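Local coordinates for protein 1-pyrroline-5-carboxylate dehydrogenase (Thermus thermophilus, PDB 1UZB) that probably oxidises glutamate semialdehyde, the open-chain form of 1-pyrroline-5-carboxylate, to glutamate, as an NAD-dependent member of the aldehyde dehydrogenase family, at residues R110-E115 and F220-E225; F185-F190 and V213-K218; A294-E299 and E433-A438; E458-E463 and G467-N472. One frame throughout, in Å; residues are numbered along the deposited sequence.

Contact 1: residues R110-E115 and F220-E225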
# COMPACT_ATOMS: atom_id res chain seq x y z
N ARG A 110 -27.48 20.70 2.30
CA ARG A 110 -26.83 21.41 3.40
C ARG A 110 -27.30 22.87 3.47
O ARG A 110 -27.47 23.41 4.56
CB ARG A 110 -25.31 21.34 3.24
CG ARG A 110 -24.53 21.88 4.43
CD ARG A 110 -23.02 21.73 4.27
NE ARG A 110 -22.58 20.33 4.23
CZ ARG A 110 -22.24 19.67 3.13
NH1 ARG A 110 -21.86 18.40 3.20
NH2 ARG A 110 -22.28 20.28 1.95
N ARG A 111 -27.51 23.49 2.32
CA ARG A 111 -27.96 24.88 2.31
C ARG A 111 -29.43 25.04 2.69
O ARG A 111 -29.89 26.15 2.95
CB ARG A 111 -27.69 25.51 0.93
CG ARG A 111 -26.21 25.73 0.67
CD ARG A 111 -25.90 25.99 -0.79
NE ARG A 111 -24.46 26.10 -0.99
CZ ARG A 111 -23.82 25.63 -2.05
NH1 ARG A 111 -24.48 25.01 -3.02
NH2 ARG A 111 -22.50 25.76 -2.13
N ARG A 112 -30.17 23.93 2.72
CA ARG A 112 -31.59 23.96 3.09
C ARG A 112 -31.82 23.23 4.41
O ARG A 112 -32.95 22.84 4.73
CB ARG A 112 -32.45 23.31 2.00
CG ARG A 112 -32.49 24.10 0.70
CD ARG A 112 -33.42 23.46 -0.32
NE ARG A 112 -34.81 23.41 0.13
CZ ARG A 112 -35.82 22.99 -0.61
NH1 ARG A 112 -37.05 22.97 -0.12
NH2 ARG A 112 -35.61 22.58 -1.86
N LYS A 113 -30.75 23.06 5.18
CA LYS A 113 -30.80 22.35 6.45
C LYS A 113 -31.87 22.81 7.44
O LYS A 113 -32.68 22.00 7.90
CB LYS A 113 -29.42 22.40 7.11
CG LYS A 113 -29.28 21.59 8.39
CD LYS A 113 -27.84 21.16 8.62
CE LYS A 113 -26.88 22.34 8.62
NZ LYS A 113 -25.50 21.90 8.98
N ARG A 114 -31.90 24.10 7.75
CA ARG A 114 -32.89 24.61 8.71
C ARG A 114 -34.33 24.38 8.24
O ARG A 114 -35.20 24.04 9.04
CB ARG A 114 -32.64 26.10 8.97
CG ARG A 114 -31.32 26.42 9.68
CD ARG A 114 -31.33 25.98 11.15
NE ARG A 114 -30.67 24.69 11.37
CZ ARG A 114 -29.36 24.50 11.36
NH1 ARG A 114 -28.54 25.53 11.15
NH2 ARG A 114 -28.85 23.30 11.58
N GLU A 115 -34.57 24.57 6.95
CA GLU A 115 -35.90 24.36 6.39
C GLU A 115 -36.33 22.90 6.55
O GLU A 115 -37.46 22.62 6.95
CB GLU A 115 -35.90 24.72 4.90
CG GLU A 115 -37.28 24.67 4.26
CD GLU A 115 -37.21 24.61 2.74
OE1 GLU A 115 -36.22 25.10 2.17
OE2 GLU A 115 -38.16 24.07 2.13
N PHE A 220 -37.11 15.61 -2.79
CA PHE A 220 -37.13 15.49 -4.24
C PHE A 220 -36.92 16.82 -4.94
O PHE A 220 -36.41 16.86 -6.06
CB PHE A 220 -38.41 14.80 -4.73
CG PHE A 220 -38.22 13.34 -4.96
CD1 PHE A 220 -38.17 12.46 -3.89
CD2 PHE A 220 -37.98 12.84 -6.24
CE1 PHE A 220 -37.88 11.11 -4.08
CE2 PHE A 220 -37.68 11.50 -6.45
CZ PHE A 220 -37.63 10.63 -5.36
N GLU A 221 -37.28 17.92 -4.28
CA GLU A 221 -37.03 19.23 -4.87
C GLU A 221 -35.51 19.35 -5.00
O GLU A 221 -35.00 19.89 -5.98
CB GLU A 221 -37.54 20.36 -3.97
CG GLU A 221 -39.04 20.56 -3.99
CD GLU A 221 -39.46 21.75 -3.16
OE1 GLU A 221 -39.15 21.77 -1.96
OE2 GLU A 221 -40.10 22.67 -3.71
N ILE A 222 -34.79 18.84 -4.00
CA ILE A 222 -33.34 18.88 -4.02
C ILE A 222 -32.79 17.99 -5.14
O ILE A 222 -31.89 18.40 -5.87
CB ILE A 222 -32.76 18.44 -2.65
CG1 ILE A 222 -33.10 19.49 -1.59
CG2 ILE A 222 -31.25 18.26 -2.75
CD1 ILE A 222 -32.79 19.07 -0.17
N PHE A 223 -33.34 16.79 -5.28
CA PHE A 223 -32.87 15.91 -6.35
C PHE A 223 -33.09 16.56 -7.71
O PHE A 223 -32.24 16.48 -8.60
CB PHE A 223 -33.61 14.56 -6.33
CG PHE A 223 -33.32 13.70 -5.12
CD1 PHE A 223 -32.13 13.81 -4.41
CD2 PHE A 223 -34.24 12.74 -4.72
CE1 PHE A 223 -31.86 12.97 -3.32
CE2 PHE A 223 -33.98 11.90 -3.65
CZ PHE A 223 -32.79 12.01 -2.94
N HIS A 224 -34.24 17.22 -7.88
CA HIS A 224 -34.56 17.88 -9.13
C HIS A 224 -33.58 19.01 -9.41
O HIS A 224 -33.03 19.11 -10.51
CB HIS A 224 -35.99 18.44 -9.10
CG HIS A 224 -36.38 19.16 -10.35
ND1 HIS A 224 -36.59 18.51 -11.55
CD2 HIS A 224 -36.59 20.48 -10.59
CE1 HIS A 224 -36.90 19.40 -12.48
NE2 HIS A 224 -36.91 20.60 -11.92
N GLU A 225 -33.35 19.86 -8.42
CA GLU A 225 -32.43 20.97 -8.59
C GLU A 225 -31.01 20.49 -8.88
O GLU A 225 -30.29 21.10 -9.68
CB GLU A 225 -32.44 21.87 -7.35
CG GLU A 225 -31.50 23.06 -7.47
CD GLU A 225 -31.70 24.07 -6.36
OE1 GLU A 225 -30.87 25.01 -6.26
OE2 GLU A 225 -32.68 23.95 -5.59
O HOH W 1 -32.44 22.80 -3.25
O HOH W 2 -39.75 23.73 -0.35

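Contact 2: residues F185-F190 and V213-K218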
# COMPACT_ATOMS: atom_id res chain seq x y z
N PHE A 185 -37.56 8.50 10.27
CA PHE A 185 -36.36 9.20 9.78
C PHE A 185 -36.65 9.42 8.30
O PHE A 185 -35.97 8.89 7.43
CB PHE A 185 -35.10 8.35 9.96
CG PHE A 185 -34.64 8.27 11.39
CD1 PHE A 185 -35.10 7.26 12.22
CD2 PHE A 185 -33.78 9.23 11.91
CE1 PHE A 185 -34.71 7.20 13.56
CE2 PHE A 185 -33.39 9.19 13.24
CZ PHE A 185 -33.85 8.17 14.07
N PRO A 186 -37.68 10.25 8.02
CA PRO A 186 -38.14 10.59 6.67
C PRO A 186 -37.24 11.43 5.79
O PRO A 186 -37.57 11.67 4.63
CB PRO A 186 -39.49 11.24 6.94
CG PRO A 186 -39.23 11.98 8.19
CD PRO A 186 -38.42 11.02 9.03
N VAL A 187 -36.13 11.91 6.33
CA VAL A 187 -35.18 12.63 5.51
C VAL A 187 -33.95 11.72 5.41
O VAL A 187 -33.55 11.34 4.32
CB VAL A 187 -34.77 14.00 6.11
CG1 VAL A 187 -33.72 14.66 5.21
CG2 VAL A 187 -35.99 14.90 6.21
N ALA A 188 -33.39 11.34 6.56
CA ALA A 188 -32.21 10.49 6.59
C ALA A 188 -32.32 9.13 5.89
O ALA A 188 -31.60 8.87 4.93
CB ALA A 188 -31.77 10.28 8.03
N ILE A 189 -33.20 8.26 6.38
CA ILE A 189 -33.34 6.93 5.79
C ILE A 189 -33.95 6.99 4.39
O ILE A 189 -33.56 6.23 3.50
CB ILE A 189 -34.13 6.01 6.73
CG1 ILE A 189 -33.32 5.81 8.01
CG2 ILE A 189 -34.40 4.66 6.06
CD1 ILE A 189 -34.00 4.95 9.05
N PHE A 190 -34.89 7.90 4.19
CA PHE A 190 -35.52 8.10 2.88
C PHE A 190 -34.39 8.39 1.88
O PHE A 190 -34.29 7.76 0.83
CB PHE A 190 -36.47 9.29 2.98
CG PHE A 190 -37.18 9.63 1.70
CD1 PHE A 190 -38.26 8.86 1.26
CD2 PHE A 190 -36.81 10.74 0.96
CE1 PHE A 190 -38.95 9.20 0.10
CE2 PHE A 190 -37.50 11.10 -0.20
CZ PHE A 190 -38.58 10.32 -0.63
N VAL A 213 -44.95 12.53 3.90
CA VAL A 213 -44.92 12.81 2.47
C VAL A 213 -44.42 14.21 2.10
O VAL A 213 -43.82 14.40 1.04
CB VAL A 213 -46.31 12.60 1.82
CG1 VAL A 213 -46.72 11.15 1.93
CG2 VAL A 213 -47.34 13.50 2.51
N VAL A 214 -44.65 15.19 2.96
CA VAL A 214 -44.21 16.55 2.65
C VAL A 214 -42.69 16.69 2.65
O VAL A 214 -42.12 17.26 1.72
CB VAL A 214 -44.81 17.59 3.62
CG1 VAL A 214 -44.21 18.97 3.34
CG2 VAL A 214 -46.32 17.64 3.45
N VAL A 215 -42.04 16.19 3.69
CA VAL A 215 -40.59 16.31 3.72
C VAL A 215 -39.95 15.47 2.62
O VAL A 215 -38.87 15.80 2.12
CB VAL A 215 -40.02 15.92 5.11
CG1 VAL A 215 -40.04 14.42 5.30
CG2 VAL A 215 -38.61 16.48 5.25
N GLY A 216 -40.61 14.38 2.22
CA GLY A 216 -40.09 13.56 1.15
C GLY A 216 -40.13 14.35 -0.15
O GLY A 216 -39.22 14.26 -0.98
N ALA A 217 -41.18 15.14 -0.33
CA ALA A 217 -41.31 15.97 -1.52
C ALA A 217 -40.19 17.01 -1.54
O ALA A 217 -39.62 17.29 -2.59
CB ALA A 217 -42.67 16.65 -1.54
N LYS A 218 -39.87 17.58 -0.38
CA LYS A 218 -38.81 18.58 -0.32
C LYS A 218 -37.46 17.96 -0.65
O LYS A 218 -36.60 18.63 -1.24
CB LYS A 218 -38.78 19.24 1.06
CG LYS A 218 -39.99 20.11 1.33
CD LYS A 218 -39.84 20.93 2.60
CE LYS A 218 -41.02 21.86 2.80
NZ LYS A 218 -40.79 22.80 3.93

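Contact 3: residues A294-E299 and E433-A438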
# COMPACT_ATOMS: atom_id res chain seq x y z
N ALA A 294 -32.18 -3.64 24.21
CA ALA A 294 -31.92 -3.54 25.63
C ALA A 294 -30.59 -2.92 25.99
O ALA A 294 -29.62 -2.98 25.23
CB ALA A 294 -32.00 -4.93 26.26
N ILE A 295 -30.57 -2.30 27.17
CA ILE A 295 -29.35 -1.75 27.73
C ILE A 295 -29.20 -2.52 29.04
O ILE A 295 -30.14 -2.58 29.84
CB ILE A 295 -29.44 -0.25 28.06
CG1 ILE A 295 -29.43 0.57 26.76
CG2 ILE A 295 -28.27 0.14 28.96
CD1 ILE A 295 -29.61 2.05 26.97
N ILE A 296 -28.04 -3.12 29.22
CA ILE A 296 -27.72 -3.86 30.43
C ILE A 296 -26.86 -2.97 31.31
O ILE A 296 -25.96 -2.29 30.80
CB ILE A 296 -26.86 -5.11 30.13
CG1 ILE A 296 -27.66 -6.13 29.31
CG2 ILE A 296 -26.37 -5.73 31.45
CD1 ILE A 296 -26.82 -7.29 28.81
N VAL A 297 -27.13 -2.95 32.60
CA VAL A 297 -26.31 -2.17 33.52
C VAL A 297 -25.95 -3.09 34.68
O VAL A 297 -26.83 -3.72 35.27
CB VAL A 297 -27.03 -0.94 34.10
CG1 VAL A 297 -26.05 -0.13 34.95
CG2 VAL A 297 -27.58 -0.08 32.98
N ASP A 298 -24.66 -3.22 35.00
CA ASP A 298 -24.28 -4.05 36.13
C ASP A 298 -23.84 -3.18 37.30
O ASP A 298 -23.81 -1.95 37.20
CB ASP A 298 -23.21 -5.10 35.77
CG ASP A 298 -21.86 -4.51 35.40
OD1 ASP A 298 -21.47 -3.47 35.97
OD2 ASP A 298 -21.17 -5.13 34.56
N GLU A 299 -23.50 -3.81 38.43
CA GLU A 299 -23.13 -3.06 39.62
C GLU A 299 -21.83 -2.25 39.58
O GLU A 299 -21.59 -1.44 40.47
CB GLU A 299 -23.09 -4.00 40.84
CG GLU A 299 -22.01 -5.07 40.77
CD GLU A 299 -22.02 -5.97 41.99
OE1 GLU A 299 -23.06 -6.61 42.25
OE2 GLU A 299 -20.99 -6.05 42.68
N GLU A 433 -26.95 -13.85 33.31
CA GLU A 433 -28.40 -13.87 33.15
C GLU A 433 -28.83 -12.65 32.33
O GLU A 433 -29.77 -12.73 31.54
CB GLU A 433 -29.08 -13.86 34.52
CG GLU A 433 -30.59 -14.01 34.46
CD GLU A 433 -31.19 -14.22 35.83
OE1 GLU A 433 -30.88 -15.25 36.47
OE2 GLU A 433 -31.97 -13.36 36.28
N ALA A 434 -28.14 -11.53 32.51
CA ALA A 434 -28.46 -10.32 31.76
C ALA A 434 -28.30 -10.57 30.26
O ALA A 434 -29.15 -10.19 29.46
CB ALA A 434 -27.57 -9.17 32.20
N LEU A 435 -27.20 -11.22 29.87
CA LEU A 435 -26.96 -11.51 28.47
C LEU A 435 -28.00 -12.49 27.93
O LEU A 435 -28.45 -12.36 26.79
CB LEU A 435 -25.55 -12.08 28.27
CG LEU A 435 -24.40 -11.08 28.40
CD1 LEU A 435 -23.07 -11.83 28.40
CD2 LEU A 435 -24.45 -10.08 27.26
N GLU A 436 -28.37 -13.47 28.74
CA GLU A 436 -29.37 -14.44 28.33
C GLU A 436 -30.69 -13.74 28.02
O GLU A 436 -31.30 -13.99 26.98
CB GLU A 436 -29.59 -15.49 29.43
CG GLU A 436 -28.44 -16.48 29.58
CD GLU A 436 -28.61 -17.40 30.77
OE1 GLU A 436 -27.79 -18.34 30.90
OE2 GLU A 436 -29.55 -17.19 31.56
N VAL A 437 -31.12 -12.87 28.92
CA VAL A 437 -32.36 -12.13 28.74
C VAL A 437 -32.24 -11.18 27.54
O VAL A 437 -33.17 -11.04 26.75
CB VAL A 437 -32.72 -11.32 30.01
CG1 VAL A 437 -33.88 -10.38 29.74
CG2 VAL A 437 -33.09 -12.28 31.13
N ALA A 438 -31.08 -10.54 27.41
CA ALA A 438 -30.86 -9.62 26.30
C ALA A 438 -31.02 -10.32 24.96
O ALA A 438 -31.66 -9.78 24.05
CB ALA A 438 -29.47 -9.01 26.41

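Contact 4: residues E458-E463 and G467-N472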
# COMPACT_ATOMS: atom_id res chain seq x y z
N GLU A 458 -16.03 -7.14 27.14
CA GLU A 458 -15.50 -8.00 26.08
C GLU A 458 -16.36 -9.25 25.89
O GLU A 458 -16.45 -9.79 24.79
CB GLU A 458 -14.04 -8.34 26.36
CG GLU A 458 -13.13 -7.10 26.44
CD GLU A 458 -13.16 -6.24 25.19
OE1 GLU A 458 -12.59 -5.12 25.22
OE2 GLU A 458 -13.74 -6.67 24.16
N TRP A 459 -16.99 -9.70 26.97
CA TRP A 459 -17.88 -10.86 26.91
C TRP A 459 -19.07 -10.46 26.03
O TRP A 459 -19.47 -11.19 25.13
CB TRP A 459 -18.33 -11.19 28.34
CG TRP A 459 -19.21 -12.39 28.50
CD1 TRP A 459 -19.64 -13.24 27.52
CD2 TRP A 459 -19.77 -12.87 29.72
NE1 TRP A 459 -20.44 -14.22 28.07
CE2 TRP A 459 -20.54 -14.02 29.42
CE3 TRP A 459 -19.71 -12.43 31.06
CZ2 TRP A 459 -21.23 -14.74 30.40
CZ3 TRP A 459 -20.40 -13.15 32.03
CH2 TRP A 459 -21.15 -14.29 31.69
N ALA A 460 -19.62 -9.28 26.28
CA ALA A 460 -20.74 -8.77 25.50
C ALA A 460 -20.35 -8.56 24.03
O ALA A 460 -21.17 -8.77 23.14
CB ALA A 460 -21.24 -7.47 26.10
N ARG A 461 -19.12 -8.12 23.79
CA ARG A 461 -18.65 -7.90 22.43
C ARG A 461 -18.77 -9.19 21.63
O ARG A 461 -19.06 -9.18 20.44
CB ARG A 461 -17.20 -7.42 22.44
CG ARG A 461 -16.60 -7.16 21.05
CD ARG A 461 -15.16 -6.67 21.16
NE ARG A 461 -15.09 -5.43 21.94
CZ ARG A 461 -15.19 -4.21 21.42
NH1 ARG A 461 -15.33 -4.04 20.11
NH2 ARG A 461 -15.19 -3.16 22.23
N ARG A 462 -18.55 -10.32 22.31
CA ARG A 462 -18.61 -11.62 21.67
C ARG A 462 -19.97 -12.31 21.72
O ARG A 462 -20.31 -13.06 20.81
CB ARG A 462 -17.58 -12.57 22.30
CG ARG A 462 -16.15 -12.05 22.34
CD ARG A 462 -15.18 -13.15 22.77
NE ARG A 462 -15.51 -13.71 24.08
CZ ARG A 462 -15.28 -13.10 25.24
NH1 ARG A 462 -14.71 -11.90 25.27
NH2 ARG A 462 -15.62 -13.69 26.38
N GLU A 463 -20.75 -12.04 22.77
CA GLU A 463 -22.03 -12.73 22.94
C GLU A 463 -23.36 -11.97 22.98
O GLU A 463 -24.41 -12.61 22.96
CB GLU A 463 -21.94 -13.63 24.18
CG GLU A 463 -20.86 -14.71 24.08
CD GLU A 463 -21.14 -15.70 22.97
OE1 GLU A 463 -22.21 -16.34 23.00
OE2 GLU A 463 -20.29 -15.86 22.07
N GLY A 467 -26.62 -6.31 16.02
CA GLY A 467 -25.77 -5.77 14.98
C GLY A 467 -25.03 -4.49 15.35
O GLY A 467 -23.98 -4.20 14.78
N ASN A 468 -25.59 -3.73 16.28
CA ASN A 468 -24.98 -2.48 16.73
C ASN A 468 -24.99 -2.45 18.25
O ASN A 468 -26.04 -2.27 18.88
CB ASN A 468 -25.74 -1.27 16.18
CG ASN A 468 -25.43 -1.00 14.72
OD1 ASN A 468 -25.93 -1.68 13.81
ND2 ASN A 468 -24.57 -0.01 14.48
N LEU A 469 -23.80 -2.63 18.82
CA LEU A 469 -23.62 -2.68 20.27
C LEU A 469 -22.81 -1.48 20.76
O LEU A 469 -21.83 -1.09 20.13
CB LEU A 469 -22.90 -3.98 20.61
CG LEU A 469 -22.61 -4.36 22.07
CD1 LEU A 469 -23.89 -4.46 22.87
CD2 LEU A 469 -21.86 -5.69 22.08
N TYR A 470 -23.23 -0.90 21.88
CA TYR A 470 -22.56 0.28 22.42
C TYR A 470 -22.25 0.12 23.90
O TYR A 470 -23.10 -0.33 24.68
CB TYR A 470 -23.44 1.52 22.24
CG TYR A 470 -23.90 1.73 20.81
CD1 TYR A 470 -25.01 1.06 20.30
CD2 TYR A 470 -23.21 2.61 19.97
CE1 TYR A 470 -25.43 1.26 18.98
CE2 TYR A 470 -23.61 2.82 18.67
CZ TYR A 470 -24.72 2.14 18.17
OH TYR A 470 -25.12 2.36 16.87
N PHE A 471 -21.04 0.51 24.30
CA PHE A 471 -20.62 0.41 25.69
C PHE A 471 -20.45 1.79 26.34
O PHE A 471 -19.72 2.65 25.82
CB PHE A 471 -19.30 -0.36 25.83
CG PHE A 471 -19.35 -1.76 25.31
CD1 PHE A 471 -20.53 -2.50 25.34
CD2 PHE A 471 -18.19 -2.36 24.83
CE1 PHE A 471 -20.55 -3.82 24.89
CE2 PHE A 471 -18.20 -3.67 24.38
CZ PHE A 471 -19.38 -4.41 24.41
N ASN A 472 -21.12 1.97 27.47
CA ASN A 472 -21.06 3.20 28.24
C ASN A 472 -21.47 4.47 27.50
O ASN A 472 -20.88 5.53 27.69
CB ASN A 472 -19.68 3.33 28.89
CG ASN A 472 -19.43 2.23 29.90
OD1 ASN A 472 -20.32 1.90 30.69
ND2 ASN A 472 -18.23 1.65 29.89

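Contact 1: residues R110-E115 and F220-E225
One guanidinium nitrogen, NH1 of Arg-112, is shared by two carboxylates: Glu-221 across the contact and Glu-115 in its own segment. The three residues form a salt-bridge network. It lies where helix 95-111 gives way to helix 113-124, and it ties this junction to helix 213-226. Arg-112 occupies the N-cap position of helix 113-124. Its NH1 meets Glu-221 OE1 at 3.0 Å, and the bond is nearly straight (170° at the hydrogen). That oxygen lies in the guanidinium plane, but the donor stands above the carboxylate plane. Glu-115 is gripped side-on. Arg-112 NE donates to Glu-115 OE1 at 3.0 Å, and NH1 donates to Glu-115 OE2 at 2.7 Å. A bend at chi3 (62°), in a chain otherwise extended beyond CG, turns the Arg-112 guanidinium toward both acids. Glu-221 has a second partner, since its OE2 forms a salt bridge with Arg-36. Ile-222 packs against the same guanidinium, its CG1 4.0 Å from Arg-112 NH2. With an alanine here, Glu-115 OE2 and Glu-221 OE1, 4.8 Å apart, would probably lose the positive charge that joins them. One water donates to both of these oxygens. A second water is held weakly by Arg-112 NH2 and donates to Glu-225 OE2 at 2.6 Å.

Contact 2: residues F185-F190 and V213-K218
Pro-186 and Gly-216 mark the closest backbone approach, 6.6 Å between their CA atoms. Residues 185-187 are a loop running into helix 188-199, and 213-218 open helix 213-226. Both belong to the Rossmann-like region of the aldehyde dehydrogenase fold. In relatives, the asparagine of the oxyanion hole comes just before the residue matching Phe-185. Val-215 makes most of the contact. Its CG1 sits between the backbone N and the carbonyl carbon (chi1 75°), which sets the two methyls against two different residues. CG1 meets Pro-186 CB at 3.6 Å. CG2 presses on Val-187 CG2 at 3.2 Å, tighter than usual for two carbons. Further along, the Phe-190 ring reaches the helix backbone at Gly-216. The Gly-216 CA lies 4.3 Å from the ring centroid in an off-centre CH-pi contact. Gly-216 O approaches the same ring obliquely, 3.7 Å from Phe-190 CE2. Ala-188 N donates to Asp-134, and Val-214 N and Val-215 N donate to Glu-123. No hydrogen bond crosses between the segments, so they are held by van der Waals packing and the CH-pi contact, all of it buried.

Contact 3: residues A294-E299 and E433-A438
Ile-296 points its whole side chain at helix 431-439. Both branches touch Ala-434, and CD1 goes on to Leu-435 and Ala-438. CG2 faces the start of the segment and meets Ala-434 CB at 3.7 Å. The longer branch runs the other way. With CG1 anti to the carbonyl carbon (chi1 -66°) and the chain extended beyond it, CD1 reaches the patch between Ala-434, Leu-435 and Ala-438. There Ile-296 CD1 lies 3.8 Å from the backbone oxygen Ala-434 O. Ile-296 CD1 is also 4.0 Å from Ala-438 CB. The third neighbour comes in from the flank. Leu-435 has its CB directed away from the strand, yet its side chain returns so that CD2 stands 4.0 Å from Ile-296 CD1. Ala-434 and Ala-438 are one helical turn apart, and their small methyls let the isoleucine sit near the helix backbone. This is helix-on-sheet packing in the catalytic domain of the aldehyde dehydrogenase fold. Strand 293-297 lies inside a mostly parallel sheet, and helix 431-439 belongs to the crossover between strands 422-428 and 446-450. Strand segment and helix segment run antiparallel, at 176°, with their axes 9.4 Å apart. Ile-295 and Val-297 alternate to the other face, where they pack on helix 303-315. Cutting Ile-296 back to an alanine is likely to open a gap between strand and helix and leave Ala-438 and Leu-435 without the methyl they close on. Phe-464, in the loop after helix 454-463, also touches Ile-296, Leu-435 and Ala-438.

Contact 4: residues E458-E463 and G467-N472
Arg-461, packed on Phe-471 across the contact, donates from NE to Glu-458 OE2 at 2.9 Å, one turn earlier in its own helix. The bond meets the syn side of the carboxylate and is bent, at 135°. The arginine chain starts with CG anti to the backbone N (chi1 180°) and bends at chi3, which brings the guanidinium beside the ring. Arg-461 NH2 then comes to 3.7 Å from Phe-471 CE2. The guanidinium and ring planes are nearly perpendicular, and the approach is oblique. The ring also meets the helix backbone, with Arg-461 N in the ring plane at its edge, 3.8 Å from Phe-471 CZ. Ala-460 packs next to it, its CB 3.9 Å from Phe-471 CE1. Leu-469 takes the neighbouring position on the strand. Its CD2 lies against the peptide of Ala-460, 3.3 Å from Ala-460 O. Both charged residues also have partners on other chains. Arg-461 NH1 pairs with Glu-168 of one neighbouring subunit, and Glu-458 OE1 with Arg-100 of a different one. Helix 454-463 and strand 468-471 are the last two parts of a beta-alpha-beta unit begun by strand 446-450. The helix and strand segments run antiparallel, with their axes 9.6 Å apart at closest approach, and Val-449 of the first strand touches both Ala-460 and Phe-471. Strand 468-471 is outermost in its own chain, but a parallel strand of the subunit that supplies Glu-168 continues the sheet beyond it.

The four contacts form two pairs. Contacts 1 and 2 share helix 213-226, and their centres are 11 Å apart. Phe-220 packs on Phe-190 between them, and Glu-115 forms a long, weak ion pair with Lys-218. Contacts 3 and 4 are also 11 Å apart between centres and reach one sheet. Leu-435 joins them, since its CD1 lies 3.5 Å from Trp-459 CE2. Between the pairs nothing touches. Contact 2 comes nearest to the other pair, about 11 Å from contact 4 between nearest atoms. In this family the active site lies between the Rossmann-like and catalytic domains. Contact 2 is probably close to it, since the oxyanion-hole asparagine of relatives comes just before Phe-185.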